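Local coordinates for iron-chelator utilization protein (Thermobifida fusca TM51, PDB 4YHB) that binds FAD and probably reduces ferric siderophores with it, so that iron carried into the cell can be released, at residues Leu77-Arg80 with Ile85-Asp88; Pro234-Leu239 with Phe250-Tyr255. All blocks are in the same frame, centred on the assembly; numbering follows the deposited sequence.

Interaction 1 of 2, residues Leu77-Arg80 with Ile85-Asp88; sequences LNFR and IYRD. With FAD (flavin-adenine dinucleotide), chain C.
On strand 86-95, in the antiparallel barrel that holds the FAD, Tyr86 meets Phe79 from the loop that follows strand 75-76. The phenylalanine brings one ring corner over a face of the tyrosine: Phe79 CD1 stands 3.6 Å from Tyr86 CZ, nearer the rim than the centre. The two planes are inclined at 53°, an oblique pairing. Tyr86 CG lies between its backbone N and carbonyl carbon (chi1 62°), which turns the ring to the loop, where Tyr86 CE2 also touches Phe79 O at 3.5 Å. A water closes the contact, donating to Phe79 O and bonded to Tyr86 OH at 2.7 Å. Trp57 of neighbouring strand 53-57 meets the Tyr86 ring as well.

The next two residues serve the cofactor. Arg87, bent at chi2 (-73°), gives NE to FAD O1P at 2.7 Å and NH2 to FAD O1A at 3.0 Å, so one guanidinium spans both phosphates. Arg87 NH1 turns back to Tyr86 O at 2.9 Å, above the carbonyl plane, and this third bond fixes the rotation of the group. A leucine in place of Arg87 would probably leave the pyrophosphate without this positive mate and Tyr86 O without its side-chain donor. Asp88 uses its backbone, its O accepting from FAD O2' at 2.7 Å, while its carboxylate forms a salt bridge with Lys55. An arginine on a barrel strand gripping the pyrophosphate, at the head of the sequence Arg-Asp-Tyr-Thr, is consistent with the Arg-x-Tyr-Ser/Thr FAD-binding motif of the ferredoxin reductase-like flavoproteins.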
loop_
_atom_site.group_PDB
_atom_site.type_symbol
_atom_site.label_atom_id
_atom_site.label_comp_id
_atom_site.label_asym_id
_atom_site.label_seq_id
_atom_site.Cartn_x
_atom_site.Cartn_y
_atom_site.Cartn_z
ATOM N N LEU A 77 -5.722 -6.582 -21.553
ATOM C CA LEU A 77 -5.169 -6.517 -22.908
ATOM C C LEU A 77 -4.458 -5.210 -23.262
ATOM O O LEU A 77 -3.736 -5.146 -24.265
ATOM C CB LEU A 77 -6.276 -6.728 -23.950
ATOM C CG LEU A 77 -6.995 -8.073 -24.025
ATOM C CD1 LEU A 77 -7.778 -8.135 -25.315
ATOM C CD2 LEU A 77 -6.011 -9.227 -23.910
ATOM N N ASN A 78 -4.679 -4.154 -22.489
ATOM C CA ASN A 78 -4.212 -2.855 -22.952
ATOM C C ASN A 78 -3.282 -2.123 -21.997
ATOM O O ASN A 78 -3.275 -0.895 -21.960
ATOM C CB ASN A 78 -5.403 -1.965 -23.286
ATOM C CG ASN A 78 -6.244 -1.633 -22.071
ATOM O OD1 ASN A 78 -6.254 -2.369 -21.079
ATOM N ND2 ASN A 78 -6.967 -0.525 -22.146
ATOM N N PHE A 79 -2.481 -2.882 -21.255
ATOM C CA PHE A 79 -1.418 -2.306 -20.431
ATOM C C PHE A 79 -0.500 -1.432 -21.278
ATOM O O PHE A 79 0.014 -0.428 -20.797
ATOM C CB PHE A 79 -0.581 -3.403 -19.758
ATOM C CG PHE A 79 -1.188 -3.973 -18.504
ATOM C CD1 PHE A 79 -1.692 -3.146 -17.511
ATOM C CD2 PHE A 79 -1.222 -5.345 -18.309
ATOM C CE1 PHE A 79 -2.234 -3.685 -16.344
ATOM C CE2 PHE A 79 -1.757 -5.890 -17.157
ATOM C CZ PHE A 79 -2.266 -5.061 -16.171
ATOM N N ARG A 80 -0.291 -1.803 -22.546
ATOM C CA ARG A 80 0.667 -1.069 -23.373
ATOM C C ARG A 80 -0.002 -0.120 -24.362
ATOM O O ARG A 80 0.659 0.440 -25.235
ATOM C CB ARG A 80 1.580 -2.049 -24.121
ATOM C CG ARG A 80 2.470 -2.878 -23.203
ATOM C CD ARG A 80 3.036 -4.114 -23.903
ATOM N NE ARG A 80 4.131 -3.798 -24.818
ATOM C CZ ARG A 80 4.367 -4.444 -25.958
ATOM N NH1 ARG A 80 3.586 -5.449 -26.331
ATOM N NH2 ARG A 80 5.389 -4.091 -26.725
ATOM N N ILE A 85 -2.947 5.465 -17.932
ATOM C CA ILE A 85 -2.279 5.905 -16.714
ATOM C C ILE A 85 -2.749 5.025 -15.586
ATOM O O ILE A 85 -3.789 5.288 -15.000
ATOM C CB ILE A 85 -2.591 7.371 -16.368
ATOM C CG1 ILE A 85 -2.275 8.283 -17.555
ATOM C CG2 ILE A 85 -1.781 7.810 -15.109
ATOM C CD1 ILE A 85 -2.737 9.716 -17.375
ATOM N N TYR A 86 -2.011 3.957 -15.304
ATOM C CA TYR A 86 -2.414 3.068 -14.233
ATOM C C TYR A 86 -1.301 3.010 -13.192
ATOM O O TYR A 86 -0.122 3.149 -13.529
ATOM C CB TYR A 86 -2.768 1.666 -14.766
ATOM C CG TYR A 86 -1.626 0.932 -15.435
ATOM C CD1 TYR A 86 -0.729 0.185 -14.692
ATOM C CD2 TYR A 86 -1.452 0.985 -16.817
ATOM C CE1 TYR A 86 0.322 -0.483 -15.296
ATOM C CE2 TYR A 86 -0.395 0.324 -17.430
ATOM C CZ TYR A 86 0.487 -0.405 -16.663
ATOM O OH TYR A 86 1.534 -1.074 -17.258
ATOM N N ARG A 87 -1.688 2.818 -11.932
ATOM C CA ARG A 87 -0.756 2.820 -10.803
ATOM C C ARG A 87 -1.281 1.886 -9.724
ATOM O O ARG A 87 -2.496 1.749 -9.564
ATOM C CB ARG A 87 -0.590 4.232 -10.204
ATOM C CG ARG A 87 -0.244 5.354 -11.185
ATOM C CD ARG A 87 1.185 5.251 -11.644
ATOM N NE ARG A 87 1.629 6.419 -12.402
ATOM C CZ ARG A 87 1.739 6.461 -13.729
ATOM N NH1 ARG A 87 1.411 5.404 -14.459
ATOM N NH2 ARG A 87 2.186 7.562 -14.323
ATOM N N ASP A 88 -0.367 1.272 -8.970
ATOM C CA ASP A 88 -0.717 0.371 -7.870
ATOM C C ASP A 88 -1.102 1.143 -6.614
ATOM O O ASP A 88 -0.345 2.009 -6.174
ATOM C CB ASP A 88 0.466 -0.529 -7.510
ATOM C CG ASP A 88 0.645 -1.676 -8.464
ATOM O OD1 ASP A 88 0.056 -1.654 -9.566
ATOM O OD2 ASP A 88 1.401 -2.604 -8.116
HETATM P PA FAD C . 4.496 8.299 -10.948
HETATM O O1A FAD C . 4.113 8.736 -12.369
HETATM O O2A FAD C . 4.560 6.730 -10.818
HETATM O O5B FAD C . 6.001 8.802 -10.668
HETATM C C5B FAD C . 6.397 10.072 -11.041
HETATM C C4B FAD C . 7.552 10.534 -10.131
HETATM O O4B FAD C . 7.129 10.751 -8.813
HETATM C C3B FAD C . 8.655 9.563 -10.064
HETATM O O3B FAD C . 9.829 10.308 -10.049
HETATM C C2B FAD C . 8.466 8.896 -8.820
HETATM O O2B FAD C . 9.672 8.475 -8.194
HETATM C C1B FAD C . 7.853 9.923 -7.964
HETATM N N9A FAD C . 6.948 9.422 -6.939
HETATM C C8A FAD C . 6.058 8.413 -7.062
HETATM N N7A FAD C . 5.404 8.272 -5.901
HETATM C C5A FAD C . 5.852 9.225 -5.051
HETATM C C6A FAD C . 5.554 9.570 -3.732
HETATM N N6A FAD C . 4.555 8.852 -3.022
HETATM N N1A FAD C . 6.206 10.590 -3.149
HETATM C C2A FAD C . 7.151 11.282 -3.822
HETATM N N3A FAD C . 7.460 10.978 -5.086
HETATM C C4A FAD C . 6.837 9.951 -5.706
HETATM N N1 FAD C . 0.890 4.666 -2.889
HETATM C C2 FAD C . -0.018 5.297 -2.143
HETATM O O2 FAD C . 0.005 6.515 -2.057
HETATM N N3 FAD C . -0.961 4.545 -1.495
HETATM C C4 FAD C . -0.992 3.199 -1.593
HETATM O O4 FAD C . -1.867 2.585 -0.996
HETATM C C4X FAD C . -0.048 2.513 -2.358
HETATM N N5 FAD C . -0.027 1.136 -2.488
HETATM C C5X FAD C . 0.910 0.544 -3.266
HETATM C C6 FAD C . 0.930 -0.848 -3.407
HETATM C C7 FAD C . 1.787 -1.407 -4.121
HETATM C C7M FAD C . 1.706 -2.943 -4.197
HETATM C C8 FAD C . 2.686 -0.859 -4.779
HETATM C C8M FAD C . 3.706 -1.581 -5.613
HETATM C C9 FAD C . 2.808 0.505 -4.753
HETATM C C9A FAD C . 1.887 1.425 -3.952
HETATM N N10 FAD C . 1.853 2.739 -3.801
HETATM C C10 FAD C . 0.913 3.314 -3.019
HETATM C "C1'" FAD C . 2.861 3.579 -4.485
HETATM C "C2'" FAD C . 2.369 4.142 -5.782
HETATM O "O2'" FAD C . 2.061 3.116 -6.641
HETATM C "C3'" FAD C . 3.494 5.064 -6.369
HETATM O "O3'" FAD C . 3.785 6.022 -5.402
HETATM C "C4'" FAD C . 3.208 5.645 -7.728
HETATM O "O4'" FAD C . 4.377 6.003 -8.334
HETATM C "C5'" FAD C . 2.322 6.900 -7.682
HETATM O "O5'" FAD C . 1.771 7.233 -8.933
HETATM P P FAD C . 2.126 8.666 -9.497
HETATM O O1P FAD C . 1.421 8.658 -10.871
HETATM O O2P FAD C . 1.772 9.635 -8.336
HETATM O O3P FAD C . 3.565 9.136 -9.950
HETATM O O HOH W 1 2.779 -0.492 -19.569
#

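Interaction 2 of 2, residues Pro234-Leu239 with Phe250-Tyr255; sequences PIRRLL and FEVDGY. With FAD (flavin-adenine dinucleotide), chain C.
Leu239 and Phe250 form the tight end of the contact, where residues 234-239 of helix 229-241 run nearly antiparallel to residues 250-255 of strand 250-256 (166° between the segment axes, 9.1 Å apart). Leu239 CB sits over one face of the Phe250 ring, 4.1 Å from its centroid, in a CH-pi contact. Leu239 CD1 reaches the base of the ring, 3.7 Å from Phe250 CG, and also meets Val252 CG2 at 3.9 Å. Ile235 CG2 adds a looser touch on that valine methyl. Val223 of strand 221-226 borders both Leu239 and Phe250, making this an apolar layer between helix and sheet.

The other side of the contact is polar and less enclosed. There Arg236, only partly buried, leaves the helix with CG anti to its backbone N, extends, then bends at chi3 (-67°) to bring its guanidinium across Val252. Val252 CG1 lies over a face of that group, 3.4 Å from Arg236 NH2. Arg236 NH2 also makes a weak hydrogen bond to Val252 O, 3.2 Å long and bent to 132° at the hydrogen. Farther along the strand Tyr255 lays its ring over the flavin, with FAD C7 3.5 Å above the plane and over the ring centre.

Chemically, the join of helix to strand therefore rests chiefly on apolar surface, with the arginine contributing its flat face and one poor bond; Asp253 OD1, 6.5 Å from Arg236 NH2, is too distant for a close ion pair.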
loop_
_atom_site.group_PDB
_atom_site.type_symbol
_atom_site.label_atom_id
_atom_site.label_comp_id
_atom_site.label_asym_id
_atom_site.label_seq_id
_atom_site.Cartn_x
_atom_site.Cartn_y
_atom_site.Cartn_z
ATOM N N PRO A 234 19.248 -2.082 1.500
ATOM C CA PRO A 234 20.052 -2.459 2.662
ATOM C C PRO A 234 19.250 -3.172 3.742
ATOM O O PRO A 234 19.859 -3.904 4.514
ATOM C CB PRO A 234 20.555 -1.119 3.182
ATOM C CG PRO A 234 19.579 -0.132 2.690
ATOM C CD PRO A 234 19.230 -0.619 1.329
ATOM N N ILE A 235 17.934 -2.950 3.813
ATOM C CA ILE A 235 17.082 -3.632 4.780
ATOM C C ILE A 235 16.974 -5.110 4.433
ATOM O O ILE A 235 17.067 -5.973 5.306
ATOM C CB ILE A 235 15.654 -2.983 4.837
ATOM C CG1 ILE A 235 15.737 -1.589 5.461
ATOM C CG2 ILE A 235 14.676 -3.848 5.641
ATOM C CD1 ILE A 235 14.448 -0.787 5.404
ATOM N N ARG A 236 16.776 -5.393 3.147
ATOM C CA ARG A 236 16.737 -6.766 2.642
ATOM C C ARG A 236 18.040 -7.498 2.994
ATOM O O ARG A 236 18.024 -8.593 3.556
ATOM C CB ARG A 236 16.502 -6.749 1.126
ATOM C CG ARG A 236 16.569 -8.091 0.423
ATOM C CD ARG A 236 16.323 -7.936 -1.094
ATOM N NE ARG A 236 14.952 -7.522 -1.414
ATOM C CZ ARG A 236 14.588 -6.296 -1.797
ATOM N NH1 ARG A 236 15.486 -5.326 -1.914
ATOM N NH2 ARG A 236 13.314 -6.034 -2.063
ATOM N N ARG A 237 19.162 -6.849 2.692
ATOM C CA ARG A 237 20.490 -7.405 2.931
ATOM C C ARG A 237 20.718 -7.713 4.412
ATOM O O ARG A 237 21.237 -8.775 4.767
ATOM C CB ARG A 237 21.570 -6.447 2.418
ATOM C CG ARG A 237 21.702 -6.431 0.914
ATOM C CD ARG A 237 22.809 -5.454 0.461
ATOM N NE ARG A 237 22.393 -4.052 0.462
ATOM C CZ ARG A 237 23.130 -3.053 0.925
ATOM N NH1 ARG A 237 24.295 -3.301 1.511
ATOM N NH2 ARG A 237 22.661 -1.816 0.850
ATOM N N LEU A 238 20.291 -6.802 5.274
ATOM C CA LEU A 238 20.477 -6.957 6.708
ATOM C C LEU A 238 19.714 -8.175 7.223
ATOM O O LEU A 238 20.219 -8.935 8.050
ATOM C CB LEU A 238 20.026 -5.689 7.426
ATOM C CG LEU A 238 20.387 -5.547 8.897
ATOM C CD1 LEU A 238 21.903 -5.469 9.062
ATOM C CD2 LEU A 238 19.715 -4.313 9.458
ATOM N N LEU A 239 18.499 -8.362 6.719
ATOM C CA LEU A 239 17.666 -9.487 7.121
ATOM C C LEU A 239 18.248 -10.815 6.654
ATOM O O LEU A 239 18.208 -11.809 7.376
ATOM C CB LEU A 239 16.246 -9.322 6.574
ATOM C CG LEU A 239 15.482 -8.106 7.103
ATOM C CD1 LEU A 239 14.174 -7.907 6.341
ATOM C CD2 LEU A 239 15.215 -8.262 8.586
ATOM N N PHE A 250 10.532 -12.954 6.364
ATOM C CA PHE A 250 10.297 -11.566 5.999
ATOM C C PHE A 250 9.749 -11.390 4.599
ATOM O O PHE A 250 9.730 -12.317 3.790
ATOM C CB PHE A 250 11.585 -10.749 6.137
ATOM C CG PHE A 250 12.634 -11.077 5.107
ATOM C CD1 PHE A 250 12.679 -10.401 3.897
ATOM C CD2 PHE A 250 13.585 -12.059 5.355
ATOM C CE1 PHE A 250 13.647 -10.706 2.951
ATOM C CE2 PHE A 250 14.549 -12.366 4.420
ATOM C CZ PHE A 250 14.586 -11.689 3.216
ATOM N N GLU A 251 9.301 -10.170 4.338
ATOM C CA GLU A 251 8.948 -9.723 3.007
ATOM C C GLU A 251 9.438 -8.290 2.892
ATOM O O GLU A 251 9.265 -7.499 3.821
ATOM C CB GLU A 251 7.441 -9.818 2.777
ATOM C CG GLU A 251 7.061 -10.143 1.363
ATOM C CD GLU A 251 7.387 -11.573 0.995
ATOM O OE1 GLU A 251 8.521 -11.818 0.526
ATOM O OE2 GLU A 251 6.500 -12.443 1.160
ATOM N N VAL A 252 10.069 -7.960 1.773
ATOM C CA VAL A 252 10.523 -6.595 1.531
ATOM C C VAL A 252 10.070 -6.196 0.139
ATOM O O VAL A 252 10.470 -6.816 -0.847
ATOM C CB VAL A 252 12.046 -6.465 1.650
ATOM C CG1 VAL A 252 12.501 -5.110 1.140
ATOM C CG2 VAL A 252 12.478 -6.667 3.087
ATOM N N ASP A 253 9.219 -5.178 0.056
ATOM C CA ASP A 253 8.530 -4.881 -1.201
ATOM C C ASP A 253 8.703 -3.408 -1.544
ATOM O O ASP A 253 8.214 -2.528 -0.828
ATOM C CB ASP A 253 7.041 -5.253 -1.094
ATOM C CG ASP A 253 6.384 -5.501 -2.459
ATOM O OD1 ASP A 253 7.002 -5.190 -3.496
ATOM O OD2 ASP A 253 5.239 -6.004 -2.494
ATOM N N GLY A 254 9.426 -3.143 -2.622
ATOM C CA GLY A 254 9.597 -1.788 -3.109
ATOM C C GLY A 254 8.347 -1.289 -3.816
ATOM O O GLY A 254 7.983 -1.813 -4.870
ATOM N N TYR A 255 7.714 -0.254 -3.257
ATOM C CA TYR A 255 6.443 0.266 -3.775
ATOM C C TYR A 255 6.617 1.383 -4.809
ATOM O O TYR A 255 5.743 1.648 -5.633
ATOM C CB TYR A 255 5.578 0.766 -2.610
ATOM C CG TYR A 255 4.760 -0.328 -1.951
ATOM C CD1 TYR A 255 5.038 -1.672 -2.186
ATOM C CD2 TYR A 255 3.682 -0.019 -1.132
ATOM C CE1 TYR A 255 4.279 -2.679 -1.600
ATOM C CE2 TYR A 255 2.917 -1.027 -0.536
ATOM C CZ TYR A 255 3.226 -2.345 -0.770
ATOM O OH TYR A 255 2.471 -3.338 -0.190
HETATM P PA FAD C . 4.496 8.299 -10.948
HETATM O O1A FAD C . 4.113 8.736 -12.369
HETATM O O2A FAD C . 4.560 6.730 -10.818
HETATM O O5B FAD C . 6.001 8.802 -10.668
HETATM C C5B FAD C . 6.397 10.072 -11.041
HETATM C C4B FAD C . 7.552 10.534 -10.131
HETATM O O4B FAD C . 7.129 10.751 -8.813
HETATM C C3B FAD C . 8.655 9.563 -10.064
HETATM O O3B FAD C . 9.829 10.308 -10.049
HETATM C C2B FAD C . 8.466 8.896 -8.820
HETATM O O2B FAD C . 9.672 8.475 -8.194
HETATM C C1B FAD C . 7.853 9.923 -7.964
HETATM N N9A FAD C . 6.948 9.422 -6.939
HETATM C C8A FAD C . 6.058 8.413 -7.062
HETATM N N7A FAD C . 5.404 8.272 -5.901
HETATM C C5A FAD C . 5.852 9.225 -5.051
HETATM C C6A FAD C . 5.554 9.570 -3.732
HETATM N N6A FAD C . 4.555 8.852 -3.022
HETATM N N1A FAD C . 6.206 10.590 -3.149
HETATM C C2A FAD C . 7.151 11.282 -3.822
HETATM N N3A FAD C . 7.460 10.978 -5.086
HETATM C C4A FAD C . 6.837 9.951 -5.706
HETATM N N1 FAD C . 0.890 4.666 -2.889
HETATM C C2 FAD C . -0.018 5.297 -2.143
HETATM O O2 FAD C . 0.005 6.515 -2.057
HETATM N N3 FAD C . -0.961 4.545 -1.495
HETATM C C4 FAD C . -0.992 3.199 -1.593
HETATM O O4 FAD C . -1.867 2.585 -0.996
HETATM C C4X FAD C . -0.048 2.513 -2.358
HETATM N N5 FAD C . -0.027 1.136 -2.488
HETATM C C5X FAD C . 0.910 0.544 -3.266
HETATM C C6 FAD C . 0.930 -0.848 -3.407
HETATM C C7 FAD C . 1.787 -1.407 -4.121
HETATM C C7M FAD C . 1.706 -2.943 -4.197
HETATM C C8 FAD C . 2.686 -0.859 -4.779
HETATM C C8M FAD C . 3.706 -1.581 -5.613
HETATM C C9 FAD C . 2.808 0.505 -4.753
HETATM C C9A FAD C . 1.887 1.425 -3.952
HETATM N N10 FAD C . 1.853 2.739 -3.801
HETATM C C10 FAD C . 0.913 3.314 -3.019
HETATM C "C1'" FAD C . 2.861 3.579 -4.485
HETATM C "C2'" FAD C . 2.369 4.142 -5.782
HETATM O "O2'" FAD C . 2.061 3.116 -6.641
HETATM C "C3'" FAD C . 3.494 5.064 -6.369
HETATM O "O3'" FAD C . 3.785 6.022 -5.402
HETATM C "C4'" FAD C . 3.208 5.645 -7.728
HETATM O "O4'" FAD C . 4.377 6.003 -8.334
HETATM C "C5'" FAD C . 2.322 6.900 -7.682
HETATM O "O5'" FAD C . 1.771 7.233 -8.933
HETATM P P FAD C . 2.126 8.666 -9.497
HETATM O O1P FAD C . 1.421 8.658 -10.871
HETATM O O2P FAD C . 1.772 9.635 -8.336
HETATM O O3P FAD C . 3.565 9.136 -9.950
#

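How the interactions relate
Interaction 1 comes first along the chain and closes before interaction 2 opens. It lies on the closed antiparallel barrel of the FAD-binding domain, whereas residues 234-239 and 250-255 belong to the beta-alpha-beta unit at one edge of the parallel five-stranded sheet. The centres of interactions 1 and 2 are 26 Å apart and their nearest atoms about 6 Å apart, without touching. FAD joins them: strand 86-95 holds the pyrophosphate and ribityl chain, and the end of strand 250-256 covers the flavin. The cofactor thus lies between barrel and sheet, the two-domain plan of ferredoxin reductase-like flavoproteins. His265, a zinc ligand, touches Asp88 and is hydrogen-bonded to Asp253, so it meets residues of both contacts.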